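Local coordinates for armadillo repeat protein arm00016 (Synthetic construct, PDB 4D4E) that is a computationally designed armadillo repeat scaffold, probably meant to bind extended peptides in a modular way through its stacked helical repeats, at residues Pro184-Leu189 with Leu224-Lys229; Val196-Val201 with Gln239-Ala244. All blocks are in the same frame, centred on the assembly; numbering follows the deposited sequence.

Contact 1 (Pro184-Leu189 with Leu224-Lys229); sequences PLVKLL and LPALEK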
loop_
_atom_site.group_PDB
_atom_site.type_symbol
_atom_site.label_atom_id
_atom_site.label_comp_id
_atom_site.label_asym_id
_atom_site.label_seq_id
_atom_site.Cartn_x
_atom_site.Cartn_y
_atom_site.Cartn_z
ATOM N N PRO A 184 15.584 -4.651 -5.583
ATOM C CA PRO A 184 14.292 -5.158 -6.011
ATOM C C PRO A 184 13.501 -4.193 -6.905
ATOM O O PRO A 184 12.776 -4.632 -7.788
ATOM C CB PRO A 184 13.566 -5.431 -4.686
ATOM C CG PRO A 184 14.663 -5.740 -3.716
ATOM C CD PRO A 184 15.829 -4.906 -4.135
ATOM N N LEU A 185 13.647 -2.889 -6.691
ATOM C CA LEU A 185 12.927 -1.903 -7.505
ATOM C C LEU A 185 13.497 -1.868 -8.934
ATOM O O LEU A 185 12.729 -1.680 -9.904
ATOM C CB LEU A 185 13.016 -0.522 -6.868
ATOM C CG LEU A 185 11.847 0.232 -6.231
ATOM C CD1 LEU A 185 10.501 -0.488 -5.953
ATOM C CD2 LEU A 185 12.286 1.174 -5.080
ATOM N N VAL A 186 14.823 -2.040 -9.050
ATOM C CA VAL A 186 15.530 -2.032 -10.335
ATOM C C VAL A 186 15.175 -3.279 -11.179
ATOM O O VAL A 186 14.941 -3.202 -12.389
ATOM C CB VAL A 186 17.057 -1.848 -10.128
ATOM C CG1 VAL A 186 17.819 -2.220 -11.361
ATOM C CG2 VAL A 186 17.383 -0.396 -9.823
ATOM N N LYS A 187 15.069 -4.415 -10.506
ATOM C CA LYS A 187 14.564 -5.668 -11.076
ATOM C C LYS A 187 13.102 -5.533 -11.645
ATOM O O LYS A 187 12.827 -5.918 -12.770
ATOM C CB LYS A 187 14.706 -6.697 -9.940
ATOM C CG LYS A 187 14.464 -8.167 -10.219
ATOM C CD LYS A 187 12.978 -8.463 -10.199
ATOM C CE LYS A 187 12.634 -9.709 -9.391
ATOM N NZ LYS A 187 12.666 -10.928 -10.230
ATOM N N LEU A 188 12.210 -4.899 -10.882
ATOM C CA LEU A 188 10.828 -4.651 -11.264
ATOM C C LEU A 188 10.688 -3.750 -12.494
ATOM O O LEU A 188 9.603 -3.673 -13.068
ATOM C CB LEU A 188 10.070 -4.012 -10.094
ATOM C CG LEU A 188 9.375 -4.958 -9.112
ATOM C CD1 LEU A 188 9.725 -6.418 -9.347
ATOM C CD2 LEU A 188 9.607 -4.542 -7.655
ATOM N N LEU A 189 11.782 -3.012 -12.853
ATOM C CA LEU A 189 11.837 -2.232 -14.144
ATOM C C LEU A 189 11.836 -3.210 -15.338
ATOM O O LEU A 189 11.633 -2.808 -16.514
ATOM C CB LEU A 189 13.072 -1.320 -14.258
ATOM C CG LEU A 189 13.244 -0.228 -13.188
ATOM C CD1 LEU A 189 14.560 0.536 -13.346
ATOM C CD2 LEU A 189 12.057 0.687 -13.229
ATOM N N LEU A 224 20.265 2.866 -14.062
ATOM C CA LEU A 224 20.438 3.576 -15.329
ATOM C C LEU A 224 20.204 2.751 -16.620
ATOM O O LEU A 224 19.461 3.218 -17.492
ATOM C CB LEU A 224 21.764 4.366 -15.368
ATOM C CG LEU A 224 22.094 5.291 -14.191
ATOM C CD1 LEU A 224 23.440 6.053 -14.386
ATOM C CD2 LEU A 224 20.921 6.248 -13.864
ATOM N N PRO A 225 20.796 1.538 -16.733
ATOM C CA PRO A 225 20.564 0.750 -17.933
ATOM C C PRO A 225 19.159 0.216 -18.008
ATOM O O PRO A 225 18.669 -0.034 -19.114
ATOM C CB PRO A 225 21.503 -0.464 -17.754
ATOM C CG PRO A 225 22.559 0.014 -16.828
ATOM C CD PRO A 225 21.854 0.929 -15.879
ATOM N N ALA A 226 18.529 0.036 -16.832
ATOM C CA ALA A 226 17.217 -0.556 -16.731
ATOM C C ALA A 226 16.213 0.486 -17.136
ATOM O O ALA A 226 15.245 0.172 -17.832
ATOM C CB ALA A 226 16.994 -1.087 -15.328
ATOM N N LEU A 227 16.513 1.754 -16.827
ATOM C CA LEU A 227 15.670 2.851 -17.283
ATOM C C LEU A 227 15.838 3.102 -18.775
ATOM O O LEU A 227 14.848 3.336 -19.457
ATOM C CB LEU A 227 15.901 4.127 -16.506
ATOM C CG LEU A 227 15.321 4.181 -15.065
ATOM C CD1 LEU A 227 15.919 5.376 -14.342
ATOM C CD2 LEU A 227 13.796 4.212 -15.006
ATOM N N GLU A 228 17.076 3.088 -19.259
ATOM C CA GLU A 228 17.347 3.207 -20.683
ATOM C C GLU A 228 16.679 2.117 -21.543
ATOM O O GLU A 228 16.097 2.428 -22.575
ATOM C CB GLU A 228 18.824 3.246 -20.931
ATOM C CG GLU A 228 19.401 4.608 -20.658
ATOM C CD GLU A 228 20.762 4.768 -21.283
ATOM O OE1 GLU A 228 21.277 3.784 -21.933
ATOM O OE2 GLU A 228 21.297 5.881 -21.123
ATOM N N LYS A 229 16.729 0.859 -21.105
ATOM C CA LYS A 229 15.948 -0.239 -21.770
ATOM C C LYS A 229 14.450 0.094 -22.003
ATOM O O LYS A 229 13.923 -0.181 -23.075
ATOM C CB LYS A 229 16.110 -1.535 -21.007
ATOM C CG LYS A 229 15.413 -2.756 -21.611
ATOM C CD LYS A 229 16.257 -4.012 -21.343
ATOM C CE LYS A 229 15.796 -5.245 -22.116
ATOM N NZ LYS A 229 14.688 -5.863 -21.352
HETATM O O HOH W 1 14.490 -2.435 -18.014
HETATM O O HOH W 2 12.522 -3.815 -19.670
#
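Leu-189 and Val-186 meet Ala-226 where segment 184-189, which lies on helix 182-187, packs against helix 223-229, a piece of the side-by-side helix stacking that builds an armadillo solenoid. The bump is Leu-189, whose CB points at the other segment; the hollow is the shallow patch that Ala-226 and Leu-227 make on the facing helix. Because Ala-226 offers no more than a methyl, the backbones come close, with Leu-189 CA 6.2 Å from Ala-226 CA. Branch CD1 of Leu-189 does the touching: it sits 3.5 Å from Ala-226 CB and, about a right angle round, 4.1 Å from both CG and CD2 of Leu-227. With CG beside the backbone N (chi1 -60°) and CD1 extended beyond it (chi2 175°), the leucine reaches across the gap, while its other branch, CD2, is left to pack on Val-201 of helix 194-208. Leu-227 starts off along its own helix flank, and it is the outer part of the side chain that leans in to close the hollow, with Ala-245 and Leu-246 of helix 236-248 also touching it. Val-186 supplies a second, looser bump, its CG1 standing 4.2 Å from Ala-226 CB, so the alanine methyl fits into the notch that Val-186 and Leu-189 form. No direct hydrogen bond joins the segments, and water takes over at the polar margin. There one water lies within hydrogen-bonding distance of both carbonyls, 3.2 Å from Leu-189 O and 2.7 Å from Ala-226 O.

Contact 2 (Val196-Val201 with Gln239-Ala244); sequences VIKNAV and QKNAQA. With GOL (glycerol), chain C.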
loop_
_atom_site.group_PDB
_atom_site.type_symbol
_atom_site.label_atom_id
_atom_site.label_comp_id
_atom_site.label_asym_id
_atom_site.label_seq_id
_atom_site.Cartn_x
_atom_site.Cartn_y
_atom_site.Cartn_z
ATOM N N VAL A 196 3.266 -2.742 -12.993
ATOM C CA VAL A 196 4.396 -2.918 -12.122
ATOM C C VAL A 196 5.563 -2.008 -12.532
ATOM O O VAL A 196 6.067 -1.273 -11.705
ATOM C CB VAL A 196 4.815 -4.382 -11.969
ATOM C CG1 VAL A 196 6.179 -4.496 -11.246
ATOM C CG2 VAL A 196 3.738 -5.148 -11.220
ATOM N N ILE A 197 5.996 -2.081 -13.793
ATOM C CA ILE A 197 6.996 -1.156 -14.308
ATOM C C ILE A 197 6.721 0.315 -13.992
ATOM O O ILE A 197 7.613 0.986 -13.529
ATOM C CB ILE A 197 7.186 -1.296 -15.861
ATOM C CG1 ILE A 197 7.780 -2.686 -16.208
ATOM C CG2 ILE A 197 7.936 -0.080 -16.432
ATOM C CD1 ILE A 197 7.399 -3.043 -17.593
ATOM N N LYS A 198 5.518 0.810 -14.240
ATOM C CA LYS A 198 5.271 2.259 -14.026
ATOM C C LYS A 198 5.407 2.635 -12.508
ATOM O O LYS A 198 5.885 3.699 -12.176
ATOM C CB LYS A 198 3.899 2.708 -14.578
ATOM C CG LYS A 198 3.813 2.650 -16.089
ATOM C CD LYS A 198 2.566 3.315 -16.593
ATOM C CE LYS A 198 1.310 2.569 -16.259
ATOM N NZ LYS A 198 0.263 3.253 -17.090
ATOM N N ASN A 199 5.017 1.749 -11.605
ATOM C CA ASN A 199 5.159 2.088 -10.161
ATOM C C ASN A 199 6.665 2.018 -9.750
ATOM O O ASN A 199 7.096 2.798 -8.929
ATOM C CB ASN A 199 4.360 1.129 -9.281
ATOM C CG ASN A 199 2.835 1.258 -9.451
ATOM O OD1 ASN A 199 2.334 2.330 -9.736
ATOM N ND2 ASN A 199 2.091 0.149 -9.234
ATOM N N ALA A 200 7.417 1.009 -10.258
ATOM C CA ALA A 200 8.856 0.935 -10.035
ATOM C C ALA A 200 9.575 2.196 -10.552
ATOM O O ALA A 200 10.468 2.752 -9.890
ATOM C CB ALA A 200 9.450 -0.359 -10.659
ATOM N N VAL A 201 9.160 2.669 -11.739
ATOM C CA VAL A 201 9.756 3.847 -12.308
ATOM C C VAL A 201 9.408 5.037 -11.415
ATOM O O VAL A 201 10.208 5.923 -11.211
ATOM C CB VAL A 201 9.249 4.122 -13.754
ATOM C CG1 VAL A 201 9.651 5.514 -14.193
ATOM C CG2 VAL A 201 9.808 3.105 -14.770
ATOM N N GLN A 239 7.789 4.514 -21.693
ATOM C CA GLN A 239 9.002 5.180 -22.225
ATOM C C GLN A 239 9.160 6.577 -21.627
ATOM O O GLN A 239 10.255 6.990 -21.269
ATOM C CB GLN A 239 8.992 5.339 -23.788
ATOM C CG GLN A 239 8.712 4.064 -24.544
ATOM C CD GLN A 239 8.821 4.250 -26.051
ATOM O OE1 GLN A 239 8.947 5.367 -26.543
ATOM N NE2 GLN A 239 8.841 3.149 -26.779
ATOM N N LYS A 240 8.043 7.290 -21.566
ATOM C CA LYS A 240 8.022 8.676 -21.182
ATOM C C LYS A 240 8.321 8.845 -19.693
ATOM O O LYS A 240 9.141 9.671 -19.302
ATOM C CB LYS A 240 6.633 9.222 -21.459
ATOM C CG LYS A 240 6.491 9.773 -22.858
ATOM C CD LYS A 240 5.035 10.042 -23.162
ATOM C CE LYS A 240 4.939 10.968 -24.357
ATOM N NZ LYS A 240 3.513 11.284 -24.634
ATOM N N ASN A 241 7.658 8.030 -18.871
ATOM C CA ASN A 241 7.962 7.979 -17.438
ATOM C C ASN A 241 9.410 7.660 -17.165
ATOM O O ASN A 241 10.001 8.268 -16.280
ATOM C CB ASN A 241 7.050 6.986 -16.756
ATOM C CG ASN A 241 5.591 7.422 -16.861
ATOM O OD1 ASN A 241 5.325 8.506 -17.366
ATOM N ND2 ASN A 241 4.671 6.587 -16.438
ATOM N N ALA A 242 9.984 6.755 -17.971
ATOM C CA ALA A 242 11.361 6.267 -17.808
ATOM C C ALA A 242 12.331 7.350 -18.144
ATOM O O ALA A 242 13.407 7.468 -17.548
ATOM C CB ALA A 242 11.619 5.112 -18.737
ATOM N N GLN A 243 11.963 8.131 -19.141
ATOM C CA GLN A 243 12.810 9.218 -19.522
ATOM C C GLN A 243 12.762 10.344 -18.482
ATOM O O GLN A 243 13.792 10.906 -18.127
ATOM C CB GLN A 243 12.431 9.736 -20.891
ATOM C CG GLN A 243 13.672 10.330 -21.497
ATOM C CD GLN A 243 13.340 11.465 -22.396
ATOM O OE1 GLN A 243 12.851 11.261 -23.502
ATOM N NE2 GLN A 243 13.599 12.679 -21.933
ATOM N N ALA A 244 11.566 10.644 -17.993
ATOM C CA ALA A 244 11.411 11.618 -16.914
ATOM C C ALA A 244 12.174 11.164 -15.649
ATOM O O ALA A 244 12.649 12.001 -14.912
ATOM C CB ALA A 244 9.930 11.855 -16.590
HETATM C C1 GOL C . 8.338 8.342 -13.156
HETATM O O1 GOL C . 9.013 9.359 -13.939
HETATM C C2 GOL C . 6.867 8.159 -13.526
HETATM O O2 GOL C . 6.195 9.243 -12.894
HETATM C C3 GOL C . 6.203 6.841 -13.034
HETATM O O3 GOL C . 5.836 5.776 -13.966
#
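Val-201 carries CG1 anti to its backbone N (chi1 167°), which sends that methyl to Asn-241, while the asparagine, with CG beside its own N, brings its amide ND2 alongside the Lys-198 chain. CG1 of Val-201 rests 3.5 Å from Asn-241 O and 3.9 Å from Asn-241 CB. The lysine chain, bent at chi3, passes the amide obliquely, its CD 3.9 Å from Asn-241 ND2, a contact of methylene with nitrogen and no hydrogen bond. A glycerol, probably from the crystallisation liquor, bridges the helices: its O3 donates to Lys-198 O at 2.7 Å and its O1 to Asn-241 O at 2.8 Å. ND2 of Asn-241 adds a weak, strongly bent bond to glycerol O3 (117° at the hydrogen). An alanine in place of Asn-241 would probably leave glycerol O3 without its amide donor and open a gap beside the Lys-198 methylenes. The two helices run nearly parallel, 15° apart with axes 9.7 Å from each other, as stacked helices do in an armadillo solenoid. Further along the same interface Val-201 touches Ala-245 of helix 236-248, and Asn-199 faces helix 152-166 of the preceding layer.

From the N terminus, the chain reaches 184-189 first, turns, and runs into 196-201 on the next helix; it then passes through helix 212-221 to 224-229 and turns again into 239-244. Contact 1 closes a loop of 34 residues and contact 2 one of 37. The loops cross, since their segments alternate along the chain. Each contact thus joins one helix to its counterpart a layer further on. The two, about 9 Å apart between centres, also touch each other. Leu-185 O lies 3.6 Å from Ala-200 CB. On the other side of the pair, Leu-227 O lies 3.8 Å from Ala-242 CB. Together they bind the C-terminal layers of the solenoid.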